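Matching sites in alkaline serine protease from Pseudoalteromonas sp., a protein that probably hydrolyses peptide bonds in proteins as a cold-adapted serine protease of the subtilisin family (PDB 1Y9Z (chain A, 1.40 Å), residues 66-71 and 203-208), and in its relative microbial serine proteinases; subtilisin from Bacillus subtilis (PDB 2GKO (chain B, 1.40 Å), residues 72-77 and 231-236). One frame, after least-squares fit of the local backbone (RMSD 0.23 Å); residues are numbered along the deposited sequences.

Structure 1 (1Y9Z); sequences GTHVAG and EAILST.
His68 lays one face of its ring against Ser207 CB where helix 65-74 crosses strand 205-208, which pairs antiparallel with strand 362-365. His65, which lines the phenylmethanesulfonic acid pocket, opens the helix and the subtilase HGTHVAG motif; His68 is its later histidine. His68 CB touches Thr208 O at 3.5 Å. CG, anti to the backbone N (chi1 -166°), and ND1 lie nearest Ser207 CB, which sits 3.3 Å from the His68 ring centroid, 8° off its normal, a CH-pi contact. His68 CE1 touches Ile205 CG2 at 4.0 Å; His68 NE2 bonds weakly to Ile205 O (3.0 Å), beside Glu363 O. Ser207 OG donates to His68 O (2.7 Å) in the carbonyl plane. Thr208 OG1 (2.8 Å) and Gly71 N hydrogen-bond to Thr67 O from opposite faces. Leu206 turns away, onto Tyr362 and Tyr364; Glu203 OE2 bonds to Asn319 N.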
# COMPACT_ATOMS: atom_id res chain seq x y z
N GLY A 66 -3.15 -9.48 5.24
CA GLY A 66 -3.54 -10.20 4.04
C GLY A 66 -4.78 -9.65 3.37
O GLY A 66 -4.93 -9.75 2.15
N THR A 67 -5.67 -9.08 4.16
CA THR A 67 -6.91 -8.52 3.64
C THR A 67 -6.60 -7.21 2.91
O THR A 67 -7.23 -6.91 1.89
CB THR A 67 -7.92 -8.29 4.79
OG1 THR A 67 -8.31 -9.57 5.32
CG2 THR A 67 -9.15 -7.56 4.29
N HIS A 68 -5.64 -6.45 3.41
CA HIS A 68 -5.25 -5.20 2.78
C HIS A 68 -4.60 -5.54 1.43
O HIS A 68 -4.92 -4.96 0.40
CB HIS A 68 -4.28 -4.44 3.69
CG HIS A 68 -4.07 -3.01 3.30
ND1 HIS A 68 -3.23 -2.62 2.28
CD2 HIS A 68 -4.61 -1.87 3.80
CE1 HIS A 68 -3.26 -1.31 2.17
NE2 HIS A 68 -4.09 -0.83 3.08
N VAL A 69 -3.68 -6.51 1.45
CA VAL A 69 -3.00 -6.96 0.25
C VAL A 69 -4.02 -7.46 -0.78
O VAL A 69 -3.95 -7.11 -1.96
CB VAL A 69 -1.99 -8.09 0.60
CG1 VAL A 69 -1.48 -8.77 -0.66
CG2 VAL A 69 -0.83 -7.50 1.39
N ALA A 70 -4.97 -8.27 -0.33
CA ALA A 70 -6.01 -8.82 -1.21
C ALA A 70 -6.85 -7.71 -1.83
O ALA A 70 -7.21 -7.78 -3.01
CB ALA A 70 -6.90 -9.78 -0.43
N GLY A 71 -7.17 -6.69 -1.04
CA GLY A 71 -7.96 -5.58 -1.55
C GLY A 71 -7.25 -4.84 -2.68
O GLY A 71 -7.89 -4.37 -3.62
N GLU A 203 3.32 3.88 -0.46
CA GLU A 203 3.20 4.86 0.62
C GLU A 203 1.77 5.38 0.59
O GLU A 203 1.27 5.78 -0.47
CB GLU A 203 4.18 6.02 0.43
CG GLU A 203 4.04 7.17 1.44
CD GLU A 203 4.39 6.79 2.88
OE1 GLU A 203 5.14 5.82 3.09
OE2 GLU A 203 3.92 7.48 3.81
N ALA A 204 1.10 5.35 1.73
CA ALA A 204 -0.28 5.82 1.84
C ALA A 204 -1.18 5.06 0.87
O ALA A 204 -1.80 5.66 -0.02
CB ALA A 204 -0.35 7.32 1.56
N ILE A 205 -1.25 3.75 1.04
CA ILE A 205 -2.07 2.89 0.19
C ILE A 205 -3.38 2.52 0.89
O ILE A 205 -3.38 1.81 1.89
CB ILE A 205 -1.31 1.59 -0.19
CG1 ILE A 205 0.03 1.94 -0.85
CG2 ILE A 205 -2.17 0.73 -1.10
CD1 ILE A 205 -0.08 2.87 -2.05
N LEU A 206 -4.49 3.02 0.36
CA LEU A 206 -5.80 2.74 0.92
C LEU A 206 -6.31 1.40 0.40
O LEU A 206 -6.27 1.14 -0.80
CB LEU A 206 -6.79 3.84 0.54
CG LEU A 206 -8.24 3.65 0.98
CD1 LEU A 206 -8.33 3.69 2.50
CD2 LEU A 206 -9.10 4.75 0.36
N SER A 207 -6.79 0.55 1.30
CA SER A 207 -7.33 -0.74 0.89
C SER A 207 -8.25 -1.29 1.97
O SER A 207 -8.46 -0.67 3.01
CB SER A 207 -6.21 -1.74 0.60
OG SER A 207 -6.73 -2.93 0.01
N THR A 208 -8.80 -2.47 1.69
CA THR A 208 -9.68 -3.17 2.61
C THR A 208 -8.92 -3.74 3.80
O THR A 208 -7.76 -4.14 3.68
CB THR A 208 -10.34 -4.37 1.90
OG1 THR A 208 -9.32 -5.13 1.24
CG2 THR A 208 -11.34 -3.90 0.85

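Structure 2 (2GKO); sequences GTHVAG and AAVYST.
His74 lays one face of its ring against Ser235 CB. His71, which lines the phenylmethanesulfonic acid pocket, opens helix 71-80 and the subtilase HGTHVAG motif; His74 is its later histidine. His74 CB touches Thr236 O at 3.4 Å. CG, anti to the backbone N (chi1 -163°), and ND1 lie nearest Ser235 CB, which sits 3.4 Å from the His74 ring centroid, 12° off its normal, a CH-pi contact. His74 CE1 touches Val233 CG1 at 3.8 Å; His74 NE2 bonds weakly to Val233 O (2.9 Å), beside another weak bond to Ala243 O. Ser235 OG donates to His74 O (2.7 Å) in the carbonyl plane. Thr236 OG1 (2.7 Å) and Gly77 N hydrogen-bond to Thr73 O from opposite faces. Tyr234 turns away, its ring meeting Tyr242 and its OH bonded to Ser3 N; Ala231 ends at CB.

What differs
The backbones coincide within the error, and the side chains of Thr67(A), His68(A), Ser207(A) and Thr208(A) and their counterparts keep their places. The bonds from Ser207(A) OG to His68(A) O and from Ser235(B) OG to His74(B) O measure 2.7 Å alike, and the threonine bond to the helix carbonyl is found in both. The differences lie on the strand segment. Where Ile205(A) faces Val233(B), both buried, CG2 of Ile205(A) and CG1 of Val233(B) are 0.4 Å apart after superposition. Ile205(A) CB to His68(A) CE1 and Val233(B) CB to His74(B) CE1 are both 4.2 Å, so the histidine keeps an aliphatic neighbour. At Glu203(A) against Ala231(B), CG, CD, OE1 and OE2 of Glu203(A) have no counterpart, so a carboxylate is absent from Ala231(B); neither side chain comes within 4.5 Å of the helix segment. Leu206(A) and Tyr234(B) both leave the strand away from the helix, chi1 176° against 175°, but there an aromatic ring with a hydroxyl replaces an aliphatic tip: CE1, CE2, CZ and OH of Tyr234(B) lack counterparts, as does CD2 of Leu206(A).

Structure 2 (2GKO)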
# COMPACT_ATOMS: atom_id res chain seq x y z
N GLY B 72 -3.18 -9.24 5.25
CA GLY B 72 -3.59 -10.08 4.16
C GLY B 72 -4.83 -9.50 3.47
O GLY B 72 -4.93 -9.55 2.26
N THR B 73 -5.77 -8.98 4.25
CA THR B 73 -6.96 -8.39 3.69
C THR B 73 -6.61 -7.15 2.86
O THR B 73 -7.16 -6.96 1.77
CB THR B 73 -7.98 -8.08 4.80
OG1 THR B 73 -8.36 -9.29 5.49
CG2 THR B 73 -9.29 -7.55 4.20
N HIS B 74 -5.69 -6.34 3.37
CA HIS B 74 -5.23 -5.10 2.72
C HIS B 74 -4.58 -5.42 1.36
O HIS B 74 -4.92 -4.86 0.31
CB HIS B 74 -4.28 -4.35 3.69
CG HIS B 74 -4.08 -2.92 3.33
ND1 HIS B 74 -3.34 -2.54 2.24
CD2 HIS B 74 -4.52 -1.77 3.91
CE1 HIS B 74 -3.38 -1.22 2.13
NE2 HIS B 74 -4.10 -0.73 3.12
N VAL B 75 -3.67 -6.37 1.40
CA VAL B 75 -2.98 -6.84 0.22
C VAL B 75 -3.93 -7.41 -0.81
O VAL B 75 -3.83 -7.09 -1.99
CB VAL B 75 -1.91 -7.88 0.69
CG1 VAL B 75 -1.30 -8.65 -0.45
CG2 VAL B 75 -0.83 -7.15 1.50
N ALA B 76 -4.85 -8.27 -0.38
CA ALA B 76 -5.85 -8.82 -1.28
C ALA B 76 -6.68 -7.73 -1.96
O ALA B 76 -6.94 -7.81 -3.17
CB ALA B 76 -6.76 -9.76 -0.55
N GLY B 77 -7.01 -6.68 -1.21
CA GLY B 77 -7.81 -5.59 -1.73
C GLY B 77 -7.09 -4.82 -2.83
O GLY B 77 -7.70 -4.43 -3.83
N ALA B 231 3.23 3.51 -0.77
CA ALA B 231 3.13 4.43 0.35
C ALA B 231 1.72 5.02 0.42
O ALA B 231 1.15 5.41 -0.61
CB ALA B 231 4.20 5.56 0.24
N ALA B 232 1.16 5.09 1.62
CA ALA B 232 -0.16 5.66 1.87
C ALA B 232 -1.24 5.03 1.02
O ALA B 232 -2.00 5.75 0.34
CB ALA B 232 -0.11 7.16 1.68
N VAL B 233 -1.29 3.70 1.05
CA VAL B 233 -2.22 2.90 0.23
C VAL B 233 -3.47 2.54 1.04
O VAL B 233 -3.40 1.89 2.08
CB VAL B 233 -1.54 1.63 -0.30
CG1 VAL B 233 -2.52 0.71 -1.01
CG2 VAL B 233 -0.40 1.99 -1.23
N TYR B 234 -4.62 2.99 0.54
CA TYR B 234 -5.91 2.72 1.15
C TYR B 234 -6.40 1.43 0.54
O TYR B 234 -6.36 1.24 -0.67
CB TYR B 234 -6.89 3.86 0.79
CG TYR B 234 -8.33 3.72 1.23
CD1 TYR B 234 -8.72 4.21 2.45
CD2 TYR B 234 -9.29 3.14 0.41
CE1 TYR B 234 -10.05 4.15 2.85
CE2 TYR B 234 -10.62 3.04 0.81
CZ TYR B 234 -10.99 3.56 2.02
OH TYR B 234 -12.30 3.49 2.46
N SER B 235 -6.88 0.53 1.38
CA SER B 235 -7.43 -0.74 0.93
C SER B 235 -8.31 -1.32 2.01
O SER B 235 -8.55 -0.72 3.04
CB SER B 235 -6.29 -1.72 0.58
OG SER B 235 -6.76 -2.91 -0.07
N THR B 236 -8.83 -2.51 1.73
CA THR B 236 -9.67 -3.27 2.64
C THR B 236 -8.92 -3.69 3.92
O THR B 236 -7.68 -3.82 3.92
CB THR B 236 -10.18 -4.51 1.87
OG1 THR B 236 -9.10 -5.17 1.19
CG2 THR B 236 -11.14 -4.10 0.75